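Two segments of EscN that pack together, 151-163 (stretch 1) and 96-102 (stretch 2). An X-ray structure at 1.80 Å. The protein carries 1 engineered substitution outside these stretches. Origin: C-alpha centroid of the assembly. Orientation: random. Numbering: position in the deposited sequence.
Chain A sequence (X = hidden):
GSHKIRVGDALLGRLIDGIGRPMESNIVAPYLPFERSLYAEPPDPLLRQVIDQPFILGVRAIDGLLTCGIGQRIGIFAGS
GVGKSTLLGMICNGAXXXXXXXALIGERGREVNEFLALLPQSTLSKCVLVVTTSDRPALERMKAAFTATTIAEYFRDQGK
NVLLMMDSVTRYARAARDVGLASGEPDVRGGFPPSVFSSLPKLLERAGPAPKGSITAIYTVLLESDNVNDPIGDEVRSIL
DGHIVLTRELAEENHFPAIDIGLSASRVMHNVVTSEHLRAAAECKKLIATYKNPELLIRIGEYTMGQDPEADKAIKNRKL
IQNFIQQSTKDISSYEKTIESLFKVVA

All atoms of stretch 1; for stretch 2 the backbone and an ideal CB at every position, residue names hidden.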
# COMPACT_ATOMS: atom_id res chain seq x y z
N ILE A 151 -2.01 4.15 -16.82
CA ILE A 151 -1.67 5.54 -16.56
C ILE A 151 -0.34 5.65 -15.80
O ILE A 151 0.49 6.53 -16.09
CB ILE A 151 -2.81 6.26 -15.82
CG1 ILE A 151 -4.03 6.42 -16.75
CG2 ILE A 151 -2.35 7.62 -15.32
CD1 ILE A 151 -5.30 6.81 -16.01
N ALA A 152 -0.12 4.77 -14.83
CA ALA A 152 1.15 4.71 -14.12
C ALA A 152 2.30 4.47 -15.09
O ALA A 152 3.35 5.08 -14.95
CB ALA A 152 1.12 3.61 -13.02
N GLU A 153 2.10 3.58 -16.06
CA GLU A 153 3.12 3.31 -17.08
C GLU A 153 3.40 4.54 -17.93
O GLU A 153 4.55 4.83 -18.27
CB GLU A 153 2.71 2.13 -17.95
CG GLU A 153 2.72 0.79 -17.22
CD GLU A 153 2.01 -0.30 -17.98
OE1 GLU A 153 1.17 0.01 -18.84
OE2 GLU A 153 2.28 -1.49 -17.70
N TYR A 154 2.34 5.27 -18.28
CA TYR A 154 2.51 6.50 -19.06
C TYR A 154 3.42 7.48 -18.32
O TYR A 154 4.36 8.02 -18.91
CB TYR A 154 1.17 7.16 -19.40
CG TYR A 154 1.36 8.57 -19.90
CD1 TYR A 154 1.79 8.82 -21.20
CD2 TYR A 154 1.13 9.66 -19.06
CE1 TYR A 154 1.99 10.11 -21.64
CE2 TYR A 154 1.32 10.95 -19.50
CZ TYR A 154 1.75 11.17 -20.78
OH TYR A 154 1.92 12.47 -21.19
N PHE A 155 3.13 7.72 -17.04
CA PHE A 155 3.95 8.64 -16.24
C PHE A 155 5.36 8.11 -15.95
O PHE A 155 6.34 8.88 -16.00
CB PHE A 155 3.20 9.10 -14.99
CG PHE A 155 2.13 10.12 -15.30
CD1 PHE A 155 2.48 11.40 -15.69
CD2 PHE A 155 0.79 9.78 -15.26
CE1 PHE A 155 1.51 12.35 -16.01
CE2 PHE A 155 -0.20 10.72 -15.58
CZ PHE A 155 0.16 12.01 -15.94
N ARG A 156 5.49 6.81 -15.70
CA ARG A 156 6.81 6.18 -15.59
C ARG A 156 7.64 6.48 -16.84
O ARG A 156 8.81 6.86 -16.76
CB ARG A 156 6.67 4.67 -15.43
CG ARG A 156 7.99 3.90 -15.34
CD ARG A 156 7.76 2.45 -15.71
NE ARG A 156 7.19 2.34 -17.05
CZ ARG A 156 6.63 1.24 -17.54
NH1 ARG A 156 6.56 0.14 -16.81
NH2 ARG A 156 6.14 1.24 -18.77
N ASP A 157 7.01 6.31 -18.01
CA ASP A 157 7.68 6.53 -19.29
C ASP A 157 8.15 7.97 -19.51
O ASP A 157 8.95 8.23 -20.41
CB ASP A 157 6.77 6.10 -20.45
CG ASP A 157 6.49 4.60 -20.46
OD1 ASP A 157 7.24 3.82 -19.83
OD2 ASP A 157 5.52 4.20 -21.11
N GLN A 158 7.66 8.91 -18.69
CA GLN A 158 8.14 10.30 -18.73
C GLN A 158 9.33 10.49 -17.79
O GLN A 158 9.89 11.60 -17.68
CB GLN A 158 7.04 11.29 -18.35
CG GLN A 158 5.69 11.06 -19.02
CD GLN A 158 5.83 10.84 -20.50
OE1 GLN A 158 6.38 11.68 -21.21
NE2 GLN A 158 5.34 9.69 -20.98
N GLY A 159 9.72 9.41 -17.12
CA GLY A 159 10.85 9.44 -16.19
C GLY A 159 10.44 9.71 -14.75
O GLY A 159 11.29 9.97 -13.90
N LYS A 160 9.14 9.65 -14.47
CA LYS A 160 8.62 9.93 -13.14
C LYS A 160 8.73 8.70 -12.24
O LYS A 160 8.55 7.58 -12.70
CB LYS A 160 7.16 10.38 -13.20
CG LYS A 160 6.89 11.57 -14.12
CD LYS A 160 7.59 12.82 -13.64
CE LYS A 160 7.24 14.02 -14.52
NZ LYS A 160 8.01 15.23 -14.11
N ASN A 161 9.03 8.92 -10.97
CA ASN A 161 8.89 7.85 -10.01
C ASN A 161 7.46 7.84 -9.54
O ASN A 161 7.02 8.75 -8.82
CB ASN A 161 9.87 8.00 -8.85
CG ASN A 161 11.25 7.46 -9.18
OD1 ASN A 161 11.40 6.63 -10.10
ND2 ASN A 161 12.26 7.90 -8.44
N VAL A 162 6.73 6.82 -9.97
CA VAL A 162 5.29 6.75 -9.78
C VAL A 162 4.93 5.85 -8.59
O VAL A 162 5.52 4.80 -8.40
CB VAL A 162 4.60 6.21 -11.04
CG1 VAL A 162 3.09 6.15 -10.86
CG2 VAL A 162 4.98 7.08 -12.27
N LEU A 163 3.96 6.28 -7.80
CA LEU A 163 3.34 5.40 -6.80
C LEU A 163 1.96 5.02 -7.31
O LEU A 163 1.09 5.88 -7.48
CB LEU A 163 3.22 6.09 -5.44
CG LEU A 163 2.40 5.35 -4.39
CD1 LEU A 163 2.97 3.96 -4.13
CD2 LEU A 163 2.26 6.14 -3.08
N UNK A 96 7.75 9.61 -1.19
CA UNK A 96 8.66 10.24 -2.15
C UNK A 96 8.34 9.80 -3.58
O UNK A 96 9.11 9.08 -4.22
CB UNK A 96 10.11 9.90 -1.81
N UNK A 97 7.19 10.24 -4.08
CA UNK A 97 6.75 9.90 -5.42
C UNK A 97 6.50 11.19 -6.19
O UNK A 97 6.03 12.17 -5.62
CB UNK A 97 5.50 9.03 -5.39
N UNK A 98 6.86 11.18 -7.47
CA UNK A 98 6.66 12.34 -8.34
C UNK A 98 5.18 12.43 -8.73
O UNK A 98 4.62 13.52 -8.88
CB UNK A 98 7.54 12.25 -9.58
N UNK A 99 4.58 11.27 -8.90
CA UNK A 99 3.20 11.13 -9.37
C UNK A 99 2.54 9.99 -8.63
O UNK A 99 3.14 8.93 -8.46
CB UNK A 99 3.15 10.89 -10.88
N UNK A 100 1.30 10.19 -8.20
CA UNK A 100 0.53 9.13 -7.56
C UNK A 100 -0.67 8.80 -8.44
O UNK A 100 -1.42 9.69 -8.84
CB UNK A 100 0.08 9.54 -6.16
N UNK A 101 -0.82 7.52 -8.76
CA UNK A 101 -1.99 7.07 -9.46
C UNK A 101 -2.78 6.21 -8.50
O UNK A 101 -2.30 5.16 -8.07
CB UNK A 101 -1.63 6.31 -10.74
N UNK A 102 -3.98 6.67 -8.17
CA UNK A 102 -4.86 5.99 -7.23
C UNK A 102 -5.98 5.29 -7.97
O UNK A 102 -6.55 5.84 -8.93
CB UNK A 102 -5.43 6.98 -6.21

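Stretch 1 runs as a helix, turns at Gly-159 and returns as a strand, and stretch 2 lies beside that strand in parallel, with the helix antiparallel to it across one face.

At position 96 the ideal CB points sideways and has nothing of stretch 1 within 5.5 Å. The contact sets no demand here, and many side chains would be tolerated. The residue is Ser-96, whose side chain makes no contact with stretch 1.

Position 97 directs its CB toward stretch 1, where the ideal atom comes 3.7 Å from Leu-163 CB and 3.8 Å from Asn-161 O. With an aliphatic group and a carbonyl so near, a small apolar side chain suits the site well, although a longer one that turned aside is not excluded. Ala-97 occupies it, and its CB packs 3.7 Å from Leu-163 CB.

Position 98 also faces stretch 1. Its backbone N donates a hydrogen bond to Asn-161 O (2.8 Å), an interaction independent of the side chain. The ideal CB lies 3.6 Å from Asn-161 O and 4.1 Å from Lys-160 CB, and the backbone N of Asn-161 remains without a partner among the visible atoms. A short side chain carrying an acceptor, such as Asp, Asn, Ser or Thr, could be considered for that donor. The residue is Asp-98. With chi1 in the m well, its carboxylate accepts a nearly straight hydrogen bond from Asn-161 N to Asp-98 OD2 (2.8 Å, 172°). Backbone and side chain of Asp-98 thus both hold Asn-161, at the start of the strand.

At position 99 the chain is extended, and CB projects to the same sheet face as Val-162, beneath the helix. The ideal atom is 4.5 Å from both Val-162 CG2 and Phe-155 CB, and 4.7 Å from Lys-160 CB. This apolar surround leaves room for a medium-sized aliphatic residue: Val, Ile or Leu would be reasonable. Ile-99 fills it. Its CG2 lies over one face of the Phe-155 ring, 4.0 Å from Phe-155 CG, while its CG1 approaches Lys-160 CG at 3.8 Å. Its carbonyl serves the strand pairing, with Leu-163 N donating to Ile-99 O (2.9 Å).

Position 100 turns to the other face, shared with Leu-163. The ideal CB is 4.0 Å from Leu-163 O, and the extended backbone favours a beta-branched or other apolar residue without singling one out. Ile-100 is found, its CG1 4.4 Å from Leu-163 CB.

Position 101 points toward stretch 1 again, its ideal CB 4.5 Å from Ala-152 CB and 4.7 Å from Val-162 CG1. A compact aliphatic group fits between helix and strand. In Val-101, CG2 is 4.0 Å from Ile-151 CG2 and 4.1 Å from Val-162 CG1, while Val-101 N donates to Leu-163 O (2.8 Å).

At position 102 CB points away, so stretch 1 gives no guidance beyond the extended backbone. The residue is Leu-102.

Stretch 2, residues 96-102: SADIIVL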
# COMPACT_ATOMS: atom_id res chain seq x y z
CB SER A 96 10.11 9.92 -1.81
OG SER A 96 10.51 10.65 -0.66
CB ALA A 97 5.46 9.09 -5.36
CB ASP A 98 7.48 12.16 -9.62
CG ASP A 98 8.97 12.16 -9.37
OD1 ASP A 98 9.42 12.81 -8.41
OD2 ASP A 98 9.70 11.51 -10.15
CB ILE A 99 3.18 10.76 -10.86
CG1 ILE A 99 3.92 11.81 -11.71
CG2 ILE A 99 1.75 10.55 -11.36
CD1 ILE A 99 3.12 13.06 -11.95
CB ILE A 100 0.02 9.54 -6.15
CG1 ILE A 100 1.18 9.95 -5.25
CG2 ILE A 100 -0.75 8.38 -5.52
CD1 ILE A 100 0.73 10.69 -4.00
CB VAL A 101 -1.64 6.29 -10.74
CG1 VAL A 101 -2.89 5.79 -11.43
CG2 VAL A 101 -0.80 7.16 -11.67
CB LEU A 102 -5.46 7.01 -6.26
CG LEU A 102 -4.65 7.34 -5.01
CD1 LEU A 102 -5.05 8.68 -4.44
CD2 LEU A 102 -4.87 6.26 -3.96
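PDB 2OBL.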